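Protocadherin gamma-B3 (Homo sapiens, PDB 5K8R) is a potential calcium-dependent cell-adhesion protein that may help establish and maintain specific neuronal connections in the brain, here represented by its first four extracellular cadherin repeats. Local coordinates at residues 348-362 against 388-400. Residues are numbered along the deposited sequence; the frame is centred on the assembly and turned at random.
With CA (calcium ion), chain E.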
ATOM      1  N   PHE A 348      56.396  13.316   9.136  1.00 62.82           N
ATOM      2  CA  PHE A 348      57.740  12.858   8.803  1.00 35.79           C
ATOM      3  C   PHE A 348      57.846  12.382   7.362  1.00 38.79           C
ATOM      4  O   PHE A 348      58.957  12.312   6.825  1.00 38.30           O
ATOM      5  CB  PHE A 348      58.175  11.749   9.762  1.00 37.90           C
ATOM      6  CG  PHE A 348      58.634  12.253  11.101  1.00 41.81           C
ATOM      7  CD1 PHE A 348      59.864  12.877  11.234  1.00 50.52           C
ATOM      8  CD2 PHE A 348      57.839  12.102  12.227  1.00 41.20           C
ATOM      9  CE1 PHE A 348      60.294  13.346  12.462  1.00 42.15           C
ATOM     10  CE2 PHE A 348      58.265  12.569  13.460  1.00 46.33           C
ATOM     11  CZ  PHE A 348      59.493  13.192  13.577  1.00 44.66           C
ATOM     12  N   ASN A 349      56.721  12.052   6.723  1.00 50.18           N
ATOM     13  CA  ASN A 349      56.740  11.779   5.291  1.00 46.88           C
ATOM     14  C   ASN A 349      57.115  13.014   4.486  1.00 41.84           C
ATOM     15  O   ASN A 349      57.548  12.884   3.336  1.00 49.11           O
ATOM     16  CB  ASN A 349      55.376  11.254   4.833  1.00 49.89           C
ATOM     17  CG  ASN A 349      54.915  10.045   5.624  1.00 55.04           C
ATOM     18  OD1 ASN A 349      55.720   9.203   6.022  1.00 63.70           O
ATOM     19  ND2 ASN A 349      53.611   9.954   5.857  1.00 45.27           N
ATOM     20  N   GLY A 350      56.961  14.206   5.063  1.00 38.02           N
ATOM     21  CA  GLY A 350      57.287  15.441   4.378  1.00 30.51           C
ATOM     22  C   GLY A 350      58.591  16.065   4.830  1.00 34.30           C
ATOM     23  O   GLY A 350      59.105  16.975   4.173  1.00 48.27           O
ATOM     24  N   GLU A 351      59.131  15.598   5.954  1.00 38.78           N
ATOM     25  CA  GLU A 351      60.434  16.068   6.405  1.00 43.80           C
ATOM     26  C   GLU A 351      61.512  15.599   5.437  1.00 39.27           C
ATOM     27  O   GLU A 351      61.471  14.471   4.940  1.00 42.86           O
ATOM     28  CB  GLU A 351      60.731  15.561   7.815  1.00 55.68           C
ATOM     29  CG  GLU A 351      59.701  15.968   8.859  1.00 65.37           C
ATOM     30  CD  GLU A 351      59.677  17.463   9.114  1.00 78.75           C
ATOM     31  OE1 GLU A 351      60.705  18.130   8.873  1.00 83.65           O
ATOM     32  OE2 GLU A 351      58.626  17.973   9.558  1.00 88.54           O
ATOM     33  N   ILE A 352      62.482  16.469   5.165  1.00 41.69           N
ATOM     34  CA  ILE A 352      63.460  16.241   4.108  1.00 40.06           C
ATOM     35  C   ILE A 352      64.864  16.358   4.681  1.00 45.98           C
ATOM     36  O   ILE A 352      65.182  17.336   5.369  1.00 40.30           O
ATOM     37  CB  ILE A 352      63.274  17.228   2.941  1.00 43.62           C
ATOM     38  CG1 ILE A 352      61.861  17.117   2.371  1.00 34.76           C
ATOM     39  CG2 ILE A 352      64.310  16.972   1.856  1.00 39.58           C
ATOM     40  CD1 ILE A 352      61.578  18.100   1.266  1.00 38.71           C
ATOM     41  N   LEU A 353      65.700  15.367   4.391  1.00 56.07           N
ATOM     42  CA  LEU A 353      67.134  15.425   4.640  1.00 59.52           C
ATOM     43  C   LEU A 353      67.840  15.588   3.301  1.00 47.56           C
ATOM     44  O   LEU A 353      67.709  14.732   2.417  1.00 48.66           O
ATOM     45  CB  LEU A 353      67.624  14.170   5.362  1.00 68.08           C
ATOM     46  CG  LEU A 353      69.143  14.016   5.478  1.00 84.19           C
ATOM     47  CD1 LEU A 353      69.755  15.196   6.220  1.00 97.33           C
ATOM     48  CD2 LEU A 353      69.504  12.705   6.158  1.00 84.15           C
ATOM     49  N   CYS A 354      68.573  16.687   3.150  1.00 45.95           N
ATOM     50  CA  CYS A 354      69.279  17.012   1.920  1.00 53.39           C
ATOM     51  C   CYS A 354      70.778  16.900   2.156  1.00 50.72           C
ATOM     52  O   CYS A 354      71.308  17.499   3.098  1.00 57.12           O
ATOM     53  CB  CYS A 354      68.918  18.419   1.441  1.00 51.88           C
ATOM     54  SG  CYS A 354      69.842  18.977  -0.004  1.00 56.05           S
ATOM     55  N   GLN A 355      71.458  16.136   1.304  1.00 50.53           N
ATOM     56  CA  GLN A 355      72.875  15.872   1.485  1.00 48.82           C
ATOM     57  C   GLN A 355      73.582  15.862   0.135  1.00 47.46           C
ATOM     58  O   GLN A 355      72.956  15.787  -0.929  1.00 42.13           O
ATOM     59  CB  GLN A 355      73.104  14.552   2.232  1.00 47.22           C
ATOM     60  CG  GLN A 355      72.275  13.390   1.718  1.00 59.77           C
ATOM     61  CD  GLN A 355      72.359  12.176   2.621  1.00 66.19           C
ATOM     62  OE1 GLN A 355      72.888  12.248   3.730  1.00 59.02           O
ATOM     63  NE2 GLN A 355      71.837  11.050   2.149  1.00 61.77           N
ATOM     64  N   LEU A 356      74.909  15.934   0.205  1.00 50.31           N
ATOM     65  CA  LEU A 356      75.782  16.046  -0.957  1.00 45.95           C
ATOM     66  C   LEU A 356      76.542  14.738  -1.135  1.00 49.52           C
ATOM     67  O   LEU A 356      77.241  14.293  -0.218  1.00 61.28           O
ATOM     68  CB  LEU A 356      76.749  17.218  -0.784  1.00 42.20           C
ATOM     69  CG  LEU A 356      77.627  17.627  -1.967  1.00 48.69           C
ATOM     70  CD1 LEU A 356      76.999  17.191  -3.277  1.00 62.03           C
ATOM     71  CD2 LEU A 356      77.863  19.130  -1.953  1.00 37.94           C
ATOM     72  N   LYS A 357      76.409  14.130  -2.313  1.00 46.64           N
ATOM     73  CA  LYS A 357      77.043  12.853  -2.621  1.00 52.88           C
ATOM     74  C   LYS A 357      78.300  13.112  -3.445  1.00 59.70           C
ATOM     75  O   LYS A 357      78.215  13.536  -4.602  1.00 76.38           O
ATOM     76  CB  LYS A 357      76.079  11.936  -3.371  1.00 59.06           C
ATOM     77  CG  LYS A 357      76.656  10.567  -3.698  1.00 75.28           C
ATOM     78  CD  LYS A 357      75.737   9.781  -4.620  1.00 85.31           C
ATOM     79  CE  LYS A 357      75.631  10.441  -5.986  1.00 93.72           C
ATOM     80  NZ  LYS A 357      74.756   9.673  -6.913  1.00 97.34           N
ATOM     81  N   GLY A 358      79.446  12.845  -2.857  1.00 53.75           N
ATOM     82  CA  GLY A 358      80.695  13.020  -3.542  1.00 53.53           C
ATOM     83  C   GLY A 358      81.704  13.714  -2.682  1.00 65.11           C
ATOM     84  O   GLY A 358      81.405  14.151  -1.598  1.00 65.57           O
ATOM     85  N   ASN A 359      82.918  13.813  -3.186  1.00 69.96           N
ATOM     86  CA  ASN A 359      83.970  14.481  -2.454  1.00 68.63           C
ATOM     87  C   ASN A 359      84.422  15.649  -3.294  1.00 62.41           C
ATOM     88  O   ASN A 359      85.413  15.612  -3.960  1.00 66.68           O
ATOM     89  CB  ASN A 359      85.109  13.528  -2.121  1.00 77.07           C
ATOM     90  CG  ASN A 359      84.713  12.467  -1.103  1.00 92.59           C
ATOM     91  OD1 ASN A 359      84.516  12.743   0.077  1.00 91.09           O
ATOM     92  ND2 ASN A 359      84.619  11.240  -1.561  1.00103.08           N
ATOM     93  N   PHE A 360      83.625  16.690  -3.240  1.00 58.40           N
ATOM     94  CA  PHE A 360      83.816  17.940  -3.956  1.00 46.94           C
ATOM     95  C   PHE A 360      84.376  19.010  -3.033  1.00 44.66           C
ATOM     96  O   PHE A 360      84.268  18.911  -1.807  1.00 53.37           O
ATOM     97  CB  PHE A 360      82.487  18.421  -4.547  1.00 52.01           C
ATOM     98  CG  PHE A 360      81.797  17.400  -5.402  1.00 54.43           C
ATOM     99  CD1 PHE A 360      82.285  17.083  -6.658  1.00 50.92           C
ATOM    100  CD2 PHE A 360      80.653  16.763  -4.951  1.00 53.51           C
ATOM    101  CE1 PHE A 360      81.649  16.144  -7.447  1.00 57.00           C
ATOM    102  CE2 PHE A 360      80.012  15.824  -5.734  1.00 62.21           C
ATOM    103  CZ  PHE A 360      80.511  15.513  -6.983  1.00 59.73           C
ATOM    104  N   PRO A 361      84.990  20.060  -3.590  1.00 41.19           N
ATOM    105  CA  PRO A 361      85.414  21.191  -2.753  1.00 43.98           C
ATOM    106  C   PRO A 361      84.255  22.110  -2.397  1.00 45.45           C
ATOM    107  O   PRO A 361      84.417  23.334  -2.348  1.00 33.91           O
ATOM    108  CB  PRO A 361      86.449  21.904  -3.631  1.00 33.80           C
ATOM    109  CG  PRO A 361      86.027  21.586  -5.022  1.00 30.61           C
ATOM    110  CD  PRO A 361      85.475  20.189  -4.977  1.00 39.26           C
ATOM    111  N   PHE A 362      83.082  21.532  -2.150  1.00 49.02           N
ATOM    112  CA  PHE A 362      81.883  22.278  -1.801  1.00 40.92           C
ATOM    113  C   PHE A 362      81.286  21.695  -0.524  1.00 37.96           C
ATOM    114  O   PHE A 362      81.767  20.692   0.015  1.00 41.10           O
ATOM    115  CB  PHE A 362      80.865  22.258  -2.948  1.00 38.54           C
ATOM    116  CG  PHE A 362      81.440  22.662  -4.277  1.00 48.86           C
ATOM    117  CD1 PHE A 362      81.854  23.964  -4.503  1.00 45.97           C
ATOM    118  CD2 PHE A 362      81.559  21.739  -5.303  1.00 50.55           C
ATOM    119  CE1 PHE A 362      82.382  24.335  -5.726  1.00 36.81           C
ATOM    120  CE2 PHE A 362      82.087  22.105  -6.527  1.00 48.17           C
ATOM    121  CZ  PHE A 362      82.497  23.405  -6.738  1.00 32.71           C
ATOM    122  N   TYR A 388      82.697  20.729 -12.305  1.00 44.03           N
ATOM    123  CA  TYR A 388      82.302  19.750 -11.302  1.00 41.29           C
ATOM    124  C   TYR A 388      80.859  19.335 -11.545  1.00 46.88           C
ATOM    125  O   TYR A 388      79.989  20.188 -11.741  1.00 47.67           O
ATOM    126  CB  TYR A 388      82.446  20.311  -9.884  1.00 29.12           C
ATOM    127  CG  TYR A 388      83.866  20.615  -9.468  1.00 28.67           C
ATOM    128  CD1 TYR A 388      84.411  21.876  -9.666  1.00 31.20           C
ATOM    129  CD2 TYR A 388      84.656  19.647  -8.863  1.00 16.60           C
ATOM    130  CE1 TYR A 388      85.708  22.163  -9.280  1.00 39.72           C
ATOM    131  CE2 TYR A 388      85.954  19.924  -8.474  1.00 19.77           C
ATOM    132  CZ  TYR A 388      86.474  21.185  -8.684  1.00 28.83           C
ATOM    133  OH  TYR A 388      87.765  21.470  -8.302  1.00 24.74           O
ATOM    134  N   ASN A 389      80.609  18.029 -11.528  1.00 45.58           N
ATOM    135  CA  ASN A 389      79.256  17.487 -11.633  1.00 43.33           C
ATOM    136  C   ASN A 389      78.773  17.210 -10.213  1.00 40.64           C
ATOM    137  O   ASN A 389      79.001  16.138  -9.654  1.00 38.92           O
ATOM    138  CB  ASN A 389      79.234  16.235 -12.503  1.00 46.04           C
ATOM    139  CG  ASN A 389      79.509  16.539 -13.963  1.00 45.38           C
ATOM    140  OD1 ASN A 389      78.991  17.509 -14.514  1.00 47.24           O
ATOM    141  ND2 ASN A 389      80.333  15.712 -14.594  1.00 34.84           N
ATOM    142  N   VAL A 390      78.100  18.196  -9.628  1.00 44.69           N
ATOM    143  CA  VAL A 390      77.659  18.127  -8.239  1.00 35.60           C
ATOM    144  C   VAL A 390      76.279  17.483  -8.191  1.00 36.48           C
ATOM    145  O   VAL A 390      75.326  17.988  -8.794  1.00 41.24           O
ATOM    146  CB  VAL A 390      77.640  19.521  -7.596  1.00 35.27           C
ATOM    147  CG1 VAL A 390      77.056  19.450  -6.197  1.00 37.06           C
ATOM    148  CG2 VAL A 390      79.043  20.106  -7.563  1.00 34.19           C
ATOM    149  N   THR A 391      76.172  16.371  -7.468  1.00 35.31           N
ATOM    150  CA  THR A 391      74.920  15.639  -7.317  1.00 39.70           C
ATOM    151  C   THR A 391      74.362  15.891  -5.922  1.00 36.22           C
ATOM    152  O   THR A 391      75.018  15.582  -4.922  1.00 24.54           O
ATOM    153  CB  THR A 391      75.124  14.141  -7.547  1.00 40.75           C
ATOM    154  OG1 THR A 391      75.521  13.913  -8.905  1.00 56.22           O
ATOM    155  CG2 THR A 391      73.836  13.382  -7.267  1.00 38.51           C
ATOM    156  N   ILE A 392      73.155  16.448  -5.862  1.00 43.26           N
ATOM    157  CA  ILE A 392      72.461  16.709  -4.607  1.00 41.63           C
ATOM    158  C   ILE A 392      71.373  15.659  -4.439  1.00 47.33           C
ATOM    159  O   ILE A 392      70.622  15.375  -5.381  1.00 45.22           O
ATOM    160  CB  ILE A 392      71.867  18.127  -4.585  1.00 37.23           C
ATOM    161  CG1 ILE A 392      72.959  19.169  -4.834  1.00 34.78           C
ATOM    162  CG2 ILE A 392      71.170  18.391  -3.261  1.00 32.34           C
ATOM    163  CD1 ILE A 392      74.049  19.174  -3.787  1.00 35.85           C
ATOM    164  N   THR A 393      71.289  15.076  -3.243  1.00 40.13           N
ATOM    165  CA  THR A 393      70.306  14.041  -2.953  1.00 36.64           C
ATOM    166  C   THR A 393      69.388  14.498  -1.829  1.00 39.35           C
ATOM    167  O   THR A 393      69.826  15.174  -0.892  1.00 40.50           O
ATOM    168  CB  THR A 393      70.980  12.718  -2.567  1.00 44.89           C
ATOM    169  OG1 THR A 393      71.836  12.924  -1.436  1.00 56.86           O
ATOM    170  CG2 THR A 393      71.802  12.179  -3.727  1.00 47.12           C
ATOM    171  N   ALA A 394      68.112  14.129  -1.932  1.00 47.57           N
ATOM    172  CA  ALA A 394      67.117  14.446  -0.916  1.00 42.13           C
ATOM    173  C   ALA A 394      66.341  13.184  -0.574  1.00 46.39           C
ATOM    174  O   ALA A 394      65.913  12.453  -1.474  1.00 58.04           O
ATOM    175  CB  ALA A 394      66.160  15.543  -1.390  1.00 39.83           C
ATOM    176  N   THR A 395      66.162  12.930   0.720  1.00 49.75           N
ATOM    177  CA  THR A 395      65.454  11.745   1.186  1.00 45.23           C
ATOM    178  C   THR A 395      64.510  12.142   2.308  1.00 39.97           C
ATOM    179  O   THR A 395      64.914  12.847   3.237  1.00 27.69           O
ATOM    180  CB  THR A 395      66.434  10.672   1.677  1.00 48.15           C
ATOM    181  OG1 THR A 395      67.385  10.381   0.646  1.00 51.71           O
ATOM    182  CG2 THR A 395      65.689   9.397   2.048  1.00 43.80           C
ATOM    183  N   ASP A 396      63.259  11.692   2.225  1.00 35.95           N
ATOM    184  CA  ASP A 396      62.297  11.989   3.273  1.00 37.20           C
ATOM    185  C   ASP A 396      62.467  11.014   4.438  1.00 44.03           C
ATOM    186  O   ASP A 396      63.290  10.095   4.404  1.00 51.65           O
ATOM    187  CB  ASP A 396      60.871  11.967   2.720  1.00 40.29           C
ATOM    188  CG  ASP A 396      60.530  10.670   2.003  1.00 50.60           C
ATOM    189  OD1 ASP A 396      61.131   9.622   2.314  1.00 54.94           O
ATOM    190  OD2 ASP A 396      59.644  10.702   1.123  1.00 50.00           O
ATOM    191  N   LYS A 397      61.671  11.215   5.488  1.00 35.39           N
ATOM    192  CA  LYS A 397      61.734  10.395   6.690  1.00 27.13           C
ATOM    193  C   LYS A 397      60.502   9.507   6.842  1.00 38.99           C
ATOM    194  O   LYS A 397      60.067   9.222   7.961  1.00 37.22           O
ATOM    195  CB  LYS A 397      61.912  11.276   7.926  1.00 28.39           C
ATOM    196  CG  LYS A 397      63.069  12.258   7.821  1.00 28.75           C
ATOM    197  CD  LYS A 397      63.275  13.016   9.123  1.00 31.24           C
ATOM    198  CE  LYS A 397      64.297  14.129   8.957  1.00 34.71           C
ATOM    199  NZ  LYS A 397      65.593  13.625   8.428  1.00 46.40           N
ATOM    200  N   GLY A 398      59.932   9.058   5.722  1.00 34.58           N
ATOM    201  CA  GLY A 398      58.772   8.194   5.751  1.00 27.17           C
ATOM    202  C   GLY A 398      59.143   6.723   5.829  1.00 47.34           C
ATOM    203  O   GLY A 398      60.313   6.340   5.858  1.00 60.83           O
ATOM    204  N   ASN A 399      58.110   5.888   5.865  1.00 45.45           N
ATOM    205  CA  ASN A 399      58.299   4.442   5.920  1.00 53.28           C
ATOM    206  C   ASN A 399      57.420   3.742   4.889  1.00 50.36           C
ATOM    207  O   ASN A 399      56.207   3.640   5.070  1.00 55.52           O
ATOM    208  CB  ASN A 399      57.995   3.913   7.322  1.00 57.53           C
ATOM    209  CG  ASN A 399      58.312   2.438   7.468  1.00 67.86           C
ATOM    210  OD1 ASN A 399      59.143   1.894   6.739  1.00 61.59           O
ATOM    211  ND2 ASN A 399      57.649   1.780   8.412  1.00 82.63           N
ATOM    212  N   PRO A 400      58.030   3.254   3.797  1.00 43.00           N
ATOM    213  CA  PRO A 400      59.467   3.346   3.515  1.00 42.29           C
ATOM    214  C   PRO A 400      59.881   4.721   2.992  1.00 54.69           C
ATOM    215  O   PRO A 400      59.059   5.419   2.398  1.00 50.42           O
ATOM    216  CB  PRO A 400      59.675   2.276   2.444  1.00 28.28           C
ATOM    217  CG  PRO A 400      58.383   2.254   1.709  1.00 33.06           C
ATOM    218  CD  PRO A 400      57.314   2.514   2.741  1.00 37.49           C
TER
HETATM  219 CA    CA E 504      57.361  12.146   0.976  1.00 38.71          CA
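Gln355 and Thr393 face each other as a hydrogen-bonded antiparallel pair: Gln355 N to Thr393 O and Thr393 N to Gln355 O are both 2.9 Å and nearly straight. Thr393 adds a side-chain bond: with chi1 at 57°, OG1 sits between its backbone N and carbonyl carbon and reaches Gln355 O at 3.1 Å from above the carbonyl plane, so that oxygen takes two donors. Leu353 and Thr395 form the next hydrogen-bonded pair. On the other face, Cys354 SG touches Ile392 CG2 at 3.6 Å, and Leu356 CD1 touches both Val390 CG1 and Ile392 CD1.

Further along, the chain crosses toward the facing sheet, and Phe362 brings its ring edge to the face of Tyr388, centroids 5.2 Å apart and planes at 85°, while Pro361 CD packs 3.5 Å from Tyr388 CE2. Val390 CA lies over one face of the Phe360 ring. At the opposite end, Asn349 O and Asp396 OD2 bind the same calcium ion, at 2.5 and 2.7 Å. Asp343 and Asp345 also bind it, with Asn311 and Asn313 from the linker to the third repeat, consistent with calcium stiffening that junction as in other cadherins. Leu402 N holds Asp396 OD1.

Strand 352-357 is outermost in its sheet, next to 387-396 and then 403-413; Cys354, Leu356 and Ile392 pack against strands 335-342 and 371-376 of the facing sheet, within the beta-sandwich of this fourth cadherin repeat.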